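Putative branched-chain amino acid ABC transporter (Rhodospirillum rubrum ATCC 11170, PDB 3HUT) probably binds branched-chain amino acids or related ligands outside the membrane and delivers them to an ABC transporter for uptake. Local coordinates at residues 220-232 with 243-255. Numbering follows the deposited sequence.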
loop_
_atom_site.group_PDB
_atom_site.type_symbol
_atom_site.label_atom_id
_atom_site.label_comp_id
_atom_site.label_asym_id
_atom_site.label_seq_id
_atom_site.Cartn_x
_atom_site.Cartn_y
_atom_site.Cartn_z
ATOM N N ALA A 220 28.348 -2.108 -13.118
ATOM C CA ALA A 220 28.359 -2.672 -11.770
ATOM C C ALA A 220 27.683 -1.727 -10.771
ATOM O O ALA A 220 27.777 -1.920 -9.557
ATOM C CB ALA A 220 29.800 -2.945 -11.330
ATOM N N LEU A 221 27.004 -0.710 -11.283
ATOM C CA LEU A 221 26.346 0.260 -10.420
ATOM C C LEU A 221 25.238 -0.348 -9.570
ATOM O O LEU A 221 24.485 -1.203 -10.029
ATOM C CB LEU A 221 25.765 1.406 -11.253
ATOM C CG LEU A 221 26.769 2.222 -12.065
ATOM C CD1 LEU A 221 26.052 3.374 -12.749
ATOM C CD2 LEU A 221 27.871 2.747 -11.141
ATOM N N PRO A 222 25.136 0.085 -8.305
ATOM C CA PRO A 222 24.087 -0.450 -7.434
ATOM C C PRO A 222 22.729 0.080 -7.899
ATOM O O PRO A 222 22.640 1.169 -8.472
ATOM C CB PRO A 222 24.487 0.066 -6.049
ATOM C CG PRO A 222 25.186 1.353 -6.355
ATOM C CD PRO A 222 26.027 1.000 -7.566
ATOM N N VAL A 223 21.676 -0.689 -7.647
ATOM C CA VAL A 223 20.336 -0.301 -8.065
ATOM C C VAL A 223 19.326 -0.343 -6.929
ATOM O O VAL A 223 19.289 -1.298 -6.153
ATOM C CB VAL A 223 19.830 -1.227 -9.191
ATOM C CG1 VAL A 223 18.371 -0.889 -9.539
ATOM C CG2 VAL A 223 20.721 -1.084 -10.418
ATOM N N TYR A 224 18.518 0.710 -6.836
ATOM C CA TYR A 224 17.458 0.813 -5.834
ATOM C C TYR A 224 16.188 0.966 -6.656
ATOM O O TYR A 224 16.239 1.463 -7.783
ATOM C CB TYR A 224 17.641 2.057 -4.961
ATOM C CG TYR A 224 18.781 1.980 -3.971
ATOM C CD1 TYR A 224 18.533 1.906 -2.600
ATOM C CD2 TYR A 224 20.107 2.008 -4.401
ATOM C CE1 TYR A 224 19.580 1.866 -1.677
ATOM C CE2 TYR A 224 21.159 1.969 -3.487
ATOM C CZ TYR A 224 20.888 1.899 -2.127
ATOM O OH TYR A 224 21.923 1.876 -1.216
ATOM N N GLY A 225 15.052 0.550 -6.118
ATOM C CA GLY A 225 13.840 0.682 -6.898
ATOM C C GLY A 225 12.539 0.691 -6.127
ATOM O O GLY A 225 12.500 0.483 -4.915
ATOM N N SER A 226 11.468 0.929 -6.872
ATOM C CA SER A 226 10.117 0.987 -6.349
ATOM C C SER A 226 9.647 -0.341 -5.768
ATOM O O SER A 226 10.165 -1.411 -6.110
ATOM C CB SER A 226 9.166 1.401 -7.478
ATOM O OG SER A 226 7.808 1.196 -7.119
ATOM N N SER A 227 8.651 -0.260 -4.891
ATOM C CA SER A 227 8.047 -1.443 -4.289
ATOM C C SER A 227 7.366 -2.249 -5.398
ATOM O O SER A 227 7.010 -3.413 -5.207
ATOM C CB SER A 227 6.999 -1.025 -3.249
ATOM O OG SER A 227 6.069 -0.111 -3.814
ATOM N N ALA A 228 7.171 -1.621 -6.555
ATOM C CA ALA A 228 6.537 -2.303 -7.682
ATOM C C ALA A 228 7.431 -3.431 -8.203
ATOM O O ALA A 228 6.998 -4.261 -9.005
ATOM C CB ALA A 228 6.236 -1.309 -8.807
ATOM N N LEU A 229 8.680 -3.454 -7.750
ATOM C CA LEU A 229 9.623 -4.494 -8.155
ATOM C C LEU A 229 9.451 -5.722 -7.278
ATOM O O LEU A 229 9.951 -6.803 -7.602
ATOM C CB LEU A 229 11.070 -4.005 -8.012
ATOM C CG LEU A 229 11.528 -2.779 -8.808
ATOM C CD1 LEU A 229 12.992 -2.478 -8.497
ATOM C CD2 LEU A 229 11.352 -3.041 -10.283
ATOM N N TYR A 230 8.739 -5.553 -6.167
ATOM C CA TYR A 230 8.543 -6.636 -5.207
ATOM C C TYR A 230 7.597 -7.738 -5.656
ATOM O O TYR A 230 6.376 -7.619 -5.543
ATOM C CB TYR A 230 8.053 -6.073 -3.871
ATOM C CG TYR A 230 8.038 -7.092 -2.756
ATOM C CD1 TYR A 230 9.210 -7.746 -2.372
ATOM C CD2 TYR A 230 6.865 -7.382 -2.063
ATOM C CE1 TYR A 230 9.214 -8.658 -1.324
ATOM C CE2 TYR A 230 6.857 -8.292 -1.010
ATOM C CZ TYR A 230 8.035 -8.925 -0.644
ATOM O OH TYR A 230 8.039 -9.816 0.408
ATOM N N SER A 231 8.181 -8.825 -6.142
ATOM C CA SER A 231 7.428 -9.977 -6.606
ATOM C C SER A 231 8.399 -11.113 -6.880
ATOM O O SER A 231 9.529 -10.885 -7.306
ATOM C CB SER A 231 6.672 -9.646 -7.897
ATOM O OG SER A 231 6.156 -10.826 -8.503
ATOM N N PRO A 232 7.982 -12.355 -6.620
ATOM C CA PRO A 232 8.917 -13.445 -6.897
ATOM C C PRO A 232 9.271 -13.433 -8.388
ATOM O O PRO A 232 10.352 -13.869 -8.783
ATOM C CB PRO A 232 8.138 -14.694 -6.466
ATOM C CG PRO A 232 6.700 -14.281 -6.585
ATOM C CD PRO A 232 6.707 -12.862 -6.084
ATOM N N GLU A 243 20.386 -9.573 -8.641
ATOM C CA GLU A 243 21.062 -9.740 -7.360
ATOM C C GLU A 243 21.594 -8.382 -6.908
ATOM O O GLU A 243 22.183 -7.649 -7.700
ATOM C CB GLU A 243 22.230 -10.719 -7.495
ATOM C CG GLU A 243 21.817 -12.172 -7.634
ATOM C CD GLU A 243 21.308 -12.756 -6.334
ATOM O OE1 GLU A 243 22.095 -12.815 -5.363
ATOM O OE2 GLU A 243 20.128 -13.160 -6.278
ATOM N N GLY A 244 21.380 -8.045 -5.642
ATOM C CA GLY A 244 21.867 -6.776 -5.140
ATOM C C GLY A 244 20.902 -5.609 -5.250
ATOM O O GLY A 244 21.153 -4.555 -4.668
ATOM N N VAL A 245 19.806 -5.773 -5.986
ATOM C CA VAL A 245 18.834 -4.689 -6.112
ATOM C C VAL A 245 18.181 -4.435 -4.752
ATOM O O VAL A 245 17.850 -5.372 -4.019
ATOM C CB VAL A 245 17.736 -5.021 -7.161
ATOM C CG1 VAL A 245 16.668 -3.928 -7.173
ATOM C CG2 VAL A 245 18.361 -5.128 -8.549
ATOM N N ARG A 246 18.017 -3.163 -4.409
ATOM C CA ARG A 246 17.406 -2.793 -3.141
ATOM C C ARG A 246 16.060 -2.128 -3.351
ATOM O O ARG A 246 15.847 -1.438 -4.344
ATOM C CB ARG A 246 18.329 -1.854 -2.368
ATOM C CG ARG A 246 19.494 -2.571 -1.715
ATOM C CD ARG A 246 20.555 -1.601 -1.251
ATOM N NE ARG A 246 21.647 -2.303 -0.587
ATOM C CZ ARG A 246 22.778 -1.730 -0.197
ATOM N NH1 ARG A 246 22.977 -0.434 -0.404
ATOM N NH2 ARG A 246 23.714 -2.459 0.402
ATOM N N LEU A 247 15.148 -2.349 -2.408
ATOM C CA LEU A 247 13.824 -1.756 -2.477
ATOM C C LEU A 247 13.183 -1.800 -1.098
ATOM O O LEU A 247 13.576 -2.595 -0.241
ATOM C CB LEU A 247 12.933 -2.509 -3.482
ATOM C CG LEU A 247 12.547 -3.981 -3.253
ATOM C CD1 LEU A 247 11.788 -4.155 -1.946
ATOM C CD2 LEU A 247 11.663 -4.447 -4.404
ATOM N N ALA A 248 12.198 -0.937 -0.888
ATOM C CA ALA A 248 11.477 -0.905 0.373
ATOM C C ALA A 248 10.010 -1.188 0.071
ATOM O O ALA A 248 9.508 -0.816 -0.986
ATOM C CB ALA A 248 11.623 0.468 1.038
ATOM N N THR A 249 9.330 -1.858 0.992
ATOM C CA THR A 249 7.921 -2.165 0.809
ATOM C C THR A 249 7.226 -2.227 2.164
ATOM O O THR A 249 7.873 -2.393 3.195
ATOM C CB THR A 249 7.729 -3.507 0.067
ATOM O OG1 THR A 249 6.352 -3.650 -0.299
ATOM C CG2 THR A 249 8.132 -4.677 0.957
ATOM N N ALA A 250 5.905 -2.081 2.156
ATOM C CA ALA A 250 5.119 -2.108 3.384
ATOM C C ALA A 250 4.978 -3.534 3.912
ATOM O O ALA A 250 5.443 -3.847 5.001
ATOM C CB ALA A 250 3.745 -1.497 3.129
ATOM N N PHE A 251 4.344 -4.393 3.122
ATOM C CA PHE A 251 4.140 -5.791 3.496
ATOM C C PHE A 251 5.289 -6.677 3.004
ATOM O O PHE A 251 5.601 -6.693 1.818
ATOM C CB PHE A 251 2.819 -6.296 2.908
ATOM C CG PHE A 251 2.546 -7.754 3.172
ATOM C CD1 PHE A 251 2.528 -8.248 4.470
ATOM C CD2 PHE A 251 2.284 -8.628 2.119
ATOM C CE1 PHE A 251 2.250 -9.593 4.720
ATOM C CE2 PHE A 251 2.004 -9.971 2.358
ATOM C CZ PHE A 251 1.987 -10.455 3.662
ATOM N N VAL A 252 5.912 -7.410 3.918
ATOM C CA VAL A 252 7.009 -8.303 3.551
ATOM C C VAL A 252 6.581 -9.739 3.829
ATOM O O VAL A 252 6.417 -10.139 4.981
ATOM C CB VAL A 252 8.279 -7.992 4.354
ATOM C CG1 VAL A 252 9.426 -8.879 3.879
ATOM C CG2 VAL A 252 8.643 -6.522 4.202
ATOM N N LEU A 253 6.400 -10.514 2.769
ATOM C CA LEU A 253 5.963 -11.895 2.914
ATOM C C LEU A 253 6.956 -12.738 3.707
ATOM O O LEU A 253 6.572 -13.443 4.643
ATOM C CB LEU A 253 5.748 -12.521 1.538
ATOM C CG LEU A 253 4.903 -13.796 1.516
ATOM C CD1 LEU A 253 3.465 -13.452 1.909
ATOM C CD2 LEU A 253 4.936 -14.416 0.130
ATOM N N GLY A 254 8.229 -12.668 3.327
ATOM C CA GLY A 254 9.253 -13.442 4.009
ATOM C C GLY A 254 9.861 -12.697 5.180
ATOM O O GLY A 254 11.068 -12.764 5.413
ATOM N N ALA A 255 9.017 -11.983 5.918
ATOM C CA ALA A 255 9.462 -11.211 7.068
ATOM C C ALA A 255 9.878 -12.130 8.200
ATOM O O ALA A 255 9.562 -13.317 8.198
ATOM C CB ALA A 255 8.342 -10.289 7.541
HETATM O O HOH W 1 21.585 -1.864 -4.231
HETATM O O HOH W 2 11.038 0.925 -2.829
HETATM O O HOH W 3 9.920 -11.494 1.230
#
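Tyr224 and Arg246 run side by side from paired positions on parallel strands, and the ring and guanidinium planes stand 75° apart. Arg246 CB covers one ring face, offset toward the rim, 4.1 Å from the centroid of the Tyr224 ring. Extended from CG to NE, the arginine then brings NH1 to Tyr224 OH (2.7 Å), which lies in the guanidinium plane although the bond is bent (138°). That hydroxyl also bonds Asp137; a phenylalanine in place of Tyr224 would probably leave both Asp137 and the Arg246 NH1 without this shared partner. The backbone evidence for pairing is Arg246 N to Val223 O (2.9 Å) and Gly225 N to Arg246 O (2.8 Å).

Past strand 223-225, Tyr230 reaches across to the end of strand 246-249 and the loop that follows, CG anti to the backbone N (chi1 -171°). Thr249 CG2 sits over the ring centre of Tyr230, while Leu253 N donates to Tyr230 OH at 3.0 Å, near the ring plane. Leu247 CD2 packs against Leu229 CB at 3.7 Å.

The strands close a beta-alpha-beta unit through helix 232-238, consistent with the periplasmic-binding-protein fold. Strand 223-225 pairs onward with 197-201, strand 246-249 with antiparallel 331-341, and helix 204-216 packs on Val245 and Leu229.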